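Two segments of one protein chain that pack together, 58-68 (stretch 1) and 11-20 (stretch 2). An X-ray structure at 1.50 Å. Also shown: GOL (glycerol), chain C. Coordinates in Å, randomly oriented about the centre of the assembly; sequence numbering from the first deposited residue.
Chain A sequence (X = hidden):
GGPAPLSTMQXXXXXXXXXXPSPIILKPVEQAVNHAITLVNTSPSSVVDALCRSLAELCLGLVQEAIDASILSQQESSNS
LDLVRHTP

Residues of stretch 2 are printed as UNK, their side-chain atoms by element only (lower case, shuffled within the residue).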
# COMPACT_ATOMS: atom_id res chain seq x y z
N LEU A 58 6.49 0.24 -1.34
CA LEU A 58 5.77 1.20 -0.54
C LEU A 58 6.35 1.26 0.90
O LEU A 58 6.59 2.32 1.46
CB LEU A 58 4.31 0.78 -0.49
CG LEU A 58 3.50 1.65 0.48
CD1 LEU A 58 3.54 3.11 0.23
CD2 LEU A 58 2.10 1.13 0.49
N CYS A 59 6.55 0.07 1.45
CA CYS A 59 7.10 -0.04 2.81
C CYS A 59 8.47 0.61 2.87
O CYS A 59 8.78 1.32 3.80
CB CYS A 59 7.18 -1.50 3.23
SG CYS A 59 5.58 -2.24 3.65
N LEU A 60 9.28 0.36 1.85
CA LEU A 60 10.62 0.97 1.83
C LEU A 60 10.62 2.49 1.63
O LEU A 60 11.42 3.23 2.15
CB LEU A 60 11.49 0.28 0.78
CG LEU A 60 11.82 -1.21 1.04
CD1 LEU A 60 12.70 -1.74 -0.09
CD2 LEU A 60 12.39 -1.37 2.45
N GLY A 61 9.60 2.99 0.90
CA GLY A 61 9.48 4.42 0.74
C GLY A 61 9.04 5.07 2.02
O GLY A 61 9.53 6.12 2.37
N LEU A 62 8.13 4.37 2.76
CA LEU A 62 7.75 4.86 4.10
C LEU A 62 8.92 4.84 5.11
O LEU A 62 9.12 5.77 5.87
CB LEU A 62 6.56 4.06 4.66
CG LEU A 62 5.25 4.25 3.89
CD1 LEU A 62 4.29 3.17 4.27
CD2 LEU A 62 4.70 5.65 4.18
N VAL A 63 9.78 3.84 4.97
CA VAL A 63 11.03 3.79 5.76
C VAL A 63 11.93 4.98 5.41
O VAL A 63 12.42 5.66 6.27
CB VAL A 63 11.79 2.44 5.52
CG1 VAL A 63 13.25 2.55 5.96
CG2 VAL A 63 11.08 1.29 6.19
N GLN A 64 12.07 5.28 4.12
CA GLN A 64 12.96 6.36 3.73
C GLN A 64 12.39 7.70 4.21
O GLN A 64 13.13 8.58 4.64
CB GLN A 64 13.21 6.36 2.24
CG GLN A 64 14.22 7.39 1.81
CD GLN A 64 15.59 7.19 2.50
OE1 GLN A 64 16.14 6.08 2.50
NE2 GLN A 64 16.13 8.26 3.12
N GLU A 65 11.07 7.88 4.12
CA GLU A 65 10.49 9.09 4.67
C GLU A 65 10.74 9.27 6.15
O GLU A 65 10.96 10.42 6.66
CB GLU A 65 9.02 9.12 4.37
CG GLU A 65 8.75 9.50 2.92
CD GLU A 65 7.49 10.38 2.84
OE1 GLU A 65 6.51 10.22 3.63
OE2 GLU A 65 7.48 11.23 1.98
N ALA A 66 10.70 8.17 6.86
CA ALA A 66 10.92 8.23 8.30
C ALA A 66 12.37 8.60 8.63
O ALA A 66 12.66 9.30 9.62
CB ALA A 66 10.55 6.89 8.96
N ILE A 67 13.29 8.07 7.85
CA ILE A 67 14.73 8.36 8.02
C ILE A 67 14.97 9.84 7.72
O ILE A 67 15.60 10.56 8.49
CB ILE A 67 15.56 7.53 7.04
CG1 ILE A 67 15.53 6.06 7.41
CG2 ILE A 67 16.97 8.08 6.94
CD1 ILE A 67 16.07 5.10 6.39
N ASP A 68 14.39 10.30 6.64
CA ASP A 68 14.47 11.73 6.33
C ASP A 68 13.90 12.62 7.46
O ASP A 68 14.53 13.59 7.86
CB ASP A 68 13.75 12.02 5.02
CG ASP A 68 14.44 11.42 3.82
OD1 ASP A 68 15.62 11.07 3.91
OD2 ASP A 68 13.77 11.31 2.76
N UNK A 11 10.03 -8.76 4.46
CA UNK A 11 11.17 -8.07 5.08
C UNK A 11 10.96 -6.56 5.17
O UNK A 11 11.24 -5.90 6.15
c UNK A 11 13.67 -7.60 4.81
c UNK A 11 12.45 -8.41 4.30
o UNK A 11 12.68 -9.81 4.43
N UNK A 12 10.44 -5.97 4.06
CA UNK A 12 10.20 -4.56 4.04
C UNK A 12 9.16 -4.11 5.07
O UNK A 12 9.38 -3.07 5.71
c UNK A 12 9.77 -4.12 2.64
N UNK A 13 8.11 -4.91 5.27
CA UNK A 13 7.13 -4.58 6.31
C UNK A 13 7.74 -4.67 7.70
O UNK A 13 7.53 -3.82 8.53
c UNK A 13 4.38 -3.92 7.38
c UNK A 13 4.90 -5.34 7.30
c UNK A 13 3.83 -6.37 7.09
c UNK A 13 5.95 -5.48 6.20
N UNK A 14 8.53 -5.72 7.91
CA UNK A 14 9.17 -5.86 9.21
C UNK A 14 10.07 -4.66 9.52
O UNK A 14 10.12 -4.17 10.65
s UNK A 14 9.85 -9.98 9.22
c UNK A 14 9.95 -7.17 9.23
c UNK A 14 10.64 -9.97 10.77
c UNK A 14 9.04 -8.38 9.31
N UNK A 15 10.83 -4.19 8.49
CA UNK A 15 11.61 -3.00 8.66
C UNK A 15 10.73 -1.77 8.99
O UNK A 15 11.04 -1.00 9.88
n UNK A 15 15.48 -2.29 3.86
c UNK A 15 13.59 -3.85 7.37
c UNK A 15 15.67 -1.78 5.05
n UNK A 15 15.22 -2.43 6.14
c UNK A 15 12.53 -2.79 7.49
c UNK A 15 14.42 -3.64 6.10
n UNK A 15 16.32 -0.68 5.19
N UNK A 16 9.65 -1.58 8.21
CA UNK A 16 8.77 -0.44 8.47
C UNK A 16 8.24 -0.42 9.89
O UNK A 16 8.22 0.62 10.49
c UNK A 16 7.14 1.96 7.61
c UNK A 16 6.54 0.56 7.67
c UNK A 16 5.37 0.32 6.69
c UNK A 16 7.61 -0.51 7.49
N UNK A 17 7.90 -1.58 10.44
CA UNK A 17 7.31 -1.60 11.80
C UNK A 17 8.26 -1.02 12.81
O UNK A 17 7.85 -0.42 13.78
n UNK A 17 5.93 -7.90 11.44
n UNK A 17 4.82 -5.85 11.35
n UNK A 17 3.89 -7.71 10.38
c UNK A 17 7.01 -3.04 12.22
c UNK A 17 4.86 -7.15 11.09
c UNK A 17 5.82 -5.12 12.03
c UNK A 17 5.92 -3.71 11.53
N UNK A 18 9.57 -1.18 12.57
CA UNK A 18 10.54 -0.66 13.54
C UNK A 18 10.66 0.85 13.60
O UNK A 18 11.30 1.37 14.50
c UNK A 18 11.98 -2.67 13.24
c UNK A 18 11.96 -1.22 13.28
o UNK A 18 12.53 -0.66 12.08
N UNK A 19 10.04 1.58 12.64
CA UNK A 19 10.04 3.04 12.68
C UNK A 19 8.77 3.64 13.35
O UNK A 19 8.63 4.85 13.35
c UNK A 19 12.55 4.37 10.83
c UNK A 19 11.57 3.39 10.68
c UNK A 19 13.84 4.19 10.34
c UNK A 19 14.12 3.05 9.65
c UNK A 19 10.19 3.62 11.26
o UNK A 19 15.39 2.80 9.12
c UNK A 19 13.15 2.05 9.50
c UNK A 19 11.88 2.24 10.02
N UNK A 20 7.97 2.76 13.96
CA UNK A 20 6.75 3.16 14.70
C UNK A 20 5.90 4.11 13.87
O UNK A 20 5.54 5.20 14.30
n UNK A 20 7.63 1.87 17.40
n UNK A 20 9.49 2.33 18.29
c UNK A 20 8.51 1.44 18.22
c UNK A 20 9.20 3.38 17.46
c UNK A 20 8.00 3.10 16.88
c UNK A 20 7.16 3.90 15.96
C1 GOL C . 17.32 2.37 2.60
O1 GOL C . 17.33 1.53 3.73
C2 GOL C . 15.96 2.99 2.55
O2 GOL C . 15.96 3.81 1.36
C3 GOL C . 14.85 1.97 2.39
O3 GOL C . 15.08 1.13 1.23

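Position 11 has three side-chain atoms: one carbon carrying an oxygen and a carbon. The side chain does not touch stretch 1. It is Thr-11.

Position 12 has a single side-chain carbon, CB, pointing toward stretch 1. CB of position 12 lies 3.7 Å from Cys-59 CB and 3.8 Å from Leu-60 CD2. This is Ala-12. Ala-12 CA is 5.6 Å from Cys-59 CA.

Position 13 has four carbons, forked at the second. The side chain points away overall, yet CB of position 13 is 4.1 Å from Cys-59 SG. The fork identifies Leu-13.

Position 14 has two carbons, a sulfur and a terminal carbon, unbranched. It does not reach stretch 1. It is Met-14.

Position 15 has three carbons, a nitrogen, and a carbon carrying two more nitrogens. One terminal nitrogen approaches Leu-60; the other approaches the glycerol. This is Arg-15. Arg-15 NH1 is 3.5 Å from Leu-60 CD2. Arg-15 NH2 donates a 2.8 Å hydrogen bond to glycerol O1, at the edge of the guanidinium. Glycerol O2 donates to Gln-64 OE1 at 2.5 Å, so the ligand, probably from the crystallisation liquor, links the two stretches.

Position 16 again has four carbons forked at the second, pointing toward stretch 1. The branch ends lie near Leu-62 and Cys-59. It is Leu-16. Leu-16 CD1 is 3.7 Å from Leu-62 CB, and Leu-16 CD2 is 4.0 Å from Cys-59 SG. Leu-16 CA is 3.7 Å from Val-63 CG2.

Position 17 has the same atom pattern as position 15, but points away from stretch 1. It is Arg-17.

Position 18 has one carbon carrying an oxygen and a carbon. It does not touch stretch 1. It is Thr-18. Thr-18 OG1 donates a 2.7 Å hydrogen bond to Arg-15 O.

Position 19 has one carbon followed by a six-carbon ring bearing an oxygen. The ring meets Val-63, Ala-66 and Ile-67. It is Tyr-19. Tyr-19 CE1 is 3.6 Å from Val-63 CG1, Tyr-19 CD2 is 3.7 Å from Ala-66 CB, and Tyr-19 OH is 3.6 Å from Ile-67 CD1.

Position 20 has one carbon and a five-membered ring of three carbons and two nitrogens. It does not reach stretch 1. It is His-20.

The helices run in roughly the same direction, 26° apart, with axes 8.4 Å apart at closest approach. No direct hydrogen bond crosses between the stretches. Small and branched apolar side chains bring them together, and Tyr-19 extends the contact beyond Leu-16.

Stretch 2 (11-20) TALMRLRTYH
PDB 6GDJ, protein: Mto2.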